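Ofchtiv-allosamidin (Ostrinia furnacalis, PDB 6JMB) probably hydrolyses chitin as a family 18 group IV insect chitinase, and binds the pseudotrisaccharide inhibitor allosamidin in its substrate cleft. Local coordinates at residues Q103-T108 with S144-E149. Sequence-based numbering, arbitrary orientation.
Sequences QNFIQT and STLLKE
Neighbouring helices on the outside of the TIM barrel of a family 18 glycoside hydrolase are joined here, where Ile-106 and Phe-105 of helix 99-116 meet Glu-149 and Leu-146 of helix 138-154. The pair illustrates how barrel helices can pack through a few carbon-to-carbon contacts, with no hydrogen bond between the two segments. Ile-106 makes the closest approach: its terminal CD1 comes to 3.6 Å from CB of Glu-149 and 3.7 Å from the backbone C of that same residue, the two side chains crossing at about a right angle. CG1 of Ile-106 lies anti to its carbonyl carbon (chi1 -66°), and with chi2 near 163° the chain runs out extended to CD1. Glu-149 thus gives its aliphatic root to the interface, while its extended chain carries the carboxylate onward to a salt bridge between OE1 and NE of Arg-102, also of helix 99-116, adding a charged tie beside the apolar one. The second touch is looser: CD1 of Leu-146 approaches CD2 of Phe-105 obliquely at 4.1 Å. Both of these side chains also rest on Met-95 of helix 90-97, and Phe-105 and Ile-106 also touch Leu-150, farther along helix 138-154. On the flank of that helix, Leu-147 packs against Val-181 and Tyr-184 of helix 178-184 and against Leu-161 and Val-163 of barrel strand 160-165.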
ATOM      1  N   GLN A 103     -25.718  -3.656   5.914  1.00 13.12           N
ATOM      2  CA  GLN A 103     -26.377  -4.542   4.963  1.00 13.30           C
ATOM      3  C   GLN A 103     -26.405  -3.918   3.575  1.00 12.83           C
ATOM      4  O   GLN A 103     -26.165  -4.604   2.571  1.00 13.76           O
ATOM      5  CB  GLN A 103     -27.792  -4.854   5.446  1.00 15.10           C
ATOM      6  CG  GLN A 103     -28.575  -5.756   4.513  1.00 20.08           C
ATOM      7  CD  GLN A 103     -29.985  -6.014   5.011  1.00 34.35           C
ATOM      8  OE1 GLN A 103     -30.867  -5.165   4.878  1.00 37.33           O
ATOM      9  NE2 GLN A 103     -30.203  -7.188   5.589  1.00 38.37           N
ATOM     10  N   ASN A 104     -26.683  -2.616   3.500  1.00 12.55           N
ATOM     11  CA  ASN A 104     -26.655  -1.923   2.215  1.00 13.10           C
ATOM     12  C   ASN A 104     -25.266  -1.976   1.592  1.00 12.41           C
ATOM     13  O   ASN A 104     -25.132  -2.169   0.375  1.00 13.09           O
ATOM     14  CB  ASN A 104     -27.122  -0.476   2.385  1.00 13.38           C
ATOM     15  CG  ASN A 104     -27.281   0.249   1.060  1.00 14.07           C
ATOM     16  OD1 ASN A 104     -27.903  -0.266   0.125  1.00 17.29           O
ATOM     17  ND2 ASN A 104     -26.722   1.450   0.974  1.00 14.86           N
ATOM     18  N   PHE A 105     -24.217  -1.827   2.408  1.00 11.98           N
ATOM     19  CA  PHE A 105     -22.872  -1.914   1.852  1.00 11.42           C
ATOM     20  C   PHE A 105     -22.570  -3.313   1.340  1.00 11.12           C
ATOM     21  O   PHE A 105     -21.989  -3.480   0.262  1.00 12.40           O
ATOM     22  CB  PHE A 105     -21.803  -1.496   2.859  1.00 12.26           C
ATOM     23  CG  PHE A 105     -20.426  -1.664   2.309  1.00 11.16           C
ATOM     24  CD1 PHE A 105     -19.990  -0.841   1.279  1.00 14.57           C
ATOM     25  CD2 PHE A 105     -19.608  -2.701   2.728  1.00 12.59           C
ATOM     26  CE1 PHE A 105     -18.739  -1.014   0.716  1.00 14.61           C
ATOM     27  CE2 PHE A 105     -18.354  -2.879   2.166  1.00 14.61           C
ATOM     28  CZ  PHE A 105     -17.922  -2.035   1.158  1.00 15.28           C
ATOM     29  N   ILE A 106     -22.930  -4.331   2.117  1.00 12.24           N
ATOM     30  CA  ILE A 106     -22.688  -5.705   1.688  1.00 11.96           C
ATOM     31  C   ILE A 106     -23.373  -5.975   0.353  1.00 12.20           C
ATOM     32  O   ILE A 106     -22.768  -6.524  -0.576  1.00 12.21           O
ATOM     33  CB  ILE A 106     -23.123  -6.696   2.779  1.00 12.40           C
ATOM     34  CG1 ILE A 106     -22.232  -6.535   4.012  1.00 13.42           C
ATOM     35  CG2 ILE A 106     -23.081  -8.121   2.245  1.00 14.19           C
ATOM     36  CD1 ILE A 106     -22.803  -7.163   5.268  1.00 15.95           C
ATOM     37  N   GLN A 107     -24.635  -5.556   0.221  1.00 12.97           N
ATOM     38  CA  GLN A 107     -25.381  -5.850  -1.000  1.00 13.38           C
ATOM     39  C   GLN A 107     -24.889  -5.027  -2.189  1.00 13.01           C
ATOM     40  O   GLN A 107     -24.780  -5.553  -3.301  1.00 13.35           O
ATOM     41  CB  GLN A 107     -26.880  -5.650  -0.767  1.00 14.74           C
ATOM     42  CG  GLN A 107     -27.485  -6.656   0.209  1.00 19.31           C
ATOM     43  CD  GLN A 107     -27.184  -8.099  -0.164  1.00 24.07           C
ATOM     44  OE1 GLN A 107     -26.734  -8.890   0.669  1.00 28.98           O
ATOM     45  NE2 GLN A 107     -27.431  -8.452  -1.419  1.00 27.51           N
ATOM     46  N   THR A 108     -24.605  -3.734  -1.993  1.00 12.56           N
ATOM     47  CA  THR A 108     -24.178  -2.919  -3.130  1.00 12.43           C
ATOM     48  C   THR A 108     -22.746  -3.234  -3.550  1.00 13.02           C
ATOM     49  O   THR A 108     -22.433  -3.219  -4.748  1.00 12.85           O
ATOM     50  CB  THR A 108     -24.354  -1.425  -2.858  1.00 12.35           C
ATOM     51  OG1 THR A 108     -23.628  -1.048  -1.683  1.00 12.66           O
ATOM     52  CG2 THR A 108     -25.826  -1.077  -2.692  1.00 14.27           C
ATOM     53  N   SER A 144     -14.892  -4.808  12.990  1.00 11.58           N
ATOM     54  CA  SER A 144     -14.896  -6.265  13.061  1.00 11.74           C
ATOM     55  C   SER A 144     -16.274  -6.845  12.761  1.00 11.56           C
ATOM     56  O   SER A 144     -16.378  -7.888  12.107  1.00 12.59           O
ATOM     57  CB  SER A 144     -14.372  -6.727  14.419  1.00 13.21           C
ATOM     58  OG  SER A 144     -12.966  -6.532  14.481  1.00 14.66           O
ATOM     59  N   THR A 145     -17.344  -6.183  13.216  1.00 11.14           N
ATOM     60  CA  THR A 145     -18.685  -6.648  12.875  1.00 11.44           C
ATOM     61  C   THR A 145     -18.911  -6.594  11.372  1.00 11.69           C
ATOM     62  O   THR A 145     -19.463  -7.531  10.784  1.00 12.48           O
ATOM     63  CB  THR A 145     -19.730  -5.816  13.616  1.00 13.13           C
ATOM     64  OG1 THR A 145     -19.521  -5.960  15.024  1.00 14.45           O
ATOM     65  CG2 THR A 145     -21.144  -6.278  13.270  1.00 14.21           C
ATOM     66  N   LEU A 146     -18.471  -5.509  10.733  1.00 10.88           N
ATOM     67  CA  LEU A 146     -18.610  -5.381   9.287  1.00 12.28           C
ATOM     68  C   LEU A 146     -17.904  -6.522   8.564  1.00 11.38           C
ATOM     69  O   LEU A 146     -18.460  -7.124   7.638  1.00 11.64           O
ATOM     70  CB  LEU A 146     -18.043  -4.035   8.845  1.00 11.95           C
ATOM     71  CG  LEU A 146     -17.981  -3.796   7.335  1.00 13.33           C
ATOM     72  CD1 LEU A 146     -19.385  -3.711   6.747  1.00 15.05           C
ATOM     73  CD2 LEU A 146     -17.195  -2.526   7.036  1.00 15.44           C
ATOM     74  N   LEU A 147     -16.674  -6.841   8.983  1.00 11.54           N
ATOM     75  CA  LEU A 147     -15.942  -7.929   8.339  1.00 10.72           C
ATOM     76  C   LEU A 147     -16.642  -9.269   8.540  1.00 11.71           C
ATOM     77  O   LEU A 147     -16.715 -10.085   7.611  1.00 11.95           O
ATOM     78  CB  LEU A 147     -14.510  -7.987   8.873  1.00 11.48           C
ATOM     79  CG  LEU A 147     -13.631  -6.770   8.564  1.00 12.14           C
ATOM     80  CD1 LEU A 147     -12.294  -6.899   9.288  1.00 12.14           C
ATOM     81  CD2 LEU A 147     -13.431  -6.599   7.064  1.00 12.00           C
ATOM     82  N   LYS A 148     -17.150  -9.521   9.750  1.00 12.08           N
ATOM     83  CA  LYS A 148     -17.890 -10.755  10.008  1.00 13.80           C
ATOM     84  C   LYS A 148     -19.079 -10.890   9.062  1.00 12.46           C
ATOM     85  O   LYS A 148     -19.313 -11.958   8.480  1.00 12.99           O
ATOM     86  CB  LYS A 148     -18.362 -10.765  11.461  1.00 15.12           C
ATOM     87  CG  LYS A 148     -19.226 -11.958  11.827  1.00 16.99           C
ATOM     88  CD  LYS A 148     -19.740 -11.826  13.252  1.00 20.13           C
ATOM     89  CE  LYS A 148     -20.566 -13.032  13.661  1.00 30.51           C
ATOM     90  NZ  LYS A 148     -21.284 -12.799  14.945  1.00 37.72           N
ATOM     91  N   GLU A 149     -19.839  -9.806   8.893  1.00 11.54           N
ATOM     92  CA  GLU A 149     -21.045  -9.859   8.073  1.00 12.34           C
ATOM     93  C   GLU A 149     -20.710  -9.957   6.588  1.00 12.68           C
ATOM     94  O   GLU A 149     -21.409 -10.648   5.833  1.00 13.54           O
ATOM     95  CB  GLU A 149     -21.939  -8.661   8.396  1.00 13.13           C
ATOM     96  CG  GLU A 149     -22.458  -8.707   9.840  1.00 13.71           C
ATOM     97  CD  GLU A 149     -23.303  -7.512  10.227  1.00 17.97           C
ATOM     98  OE1 GLU A 149     -23.441  -6.588   9.406  1.00 17.25           O
ATOM     99  OE2 GLU A 149     -23.829  -7.493  11.365  1.00 18.38           O
TER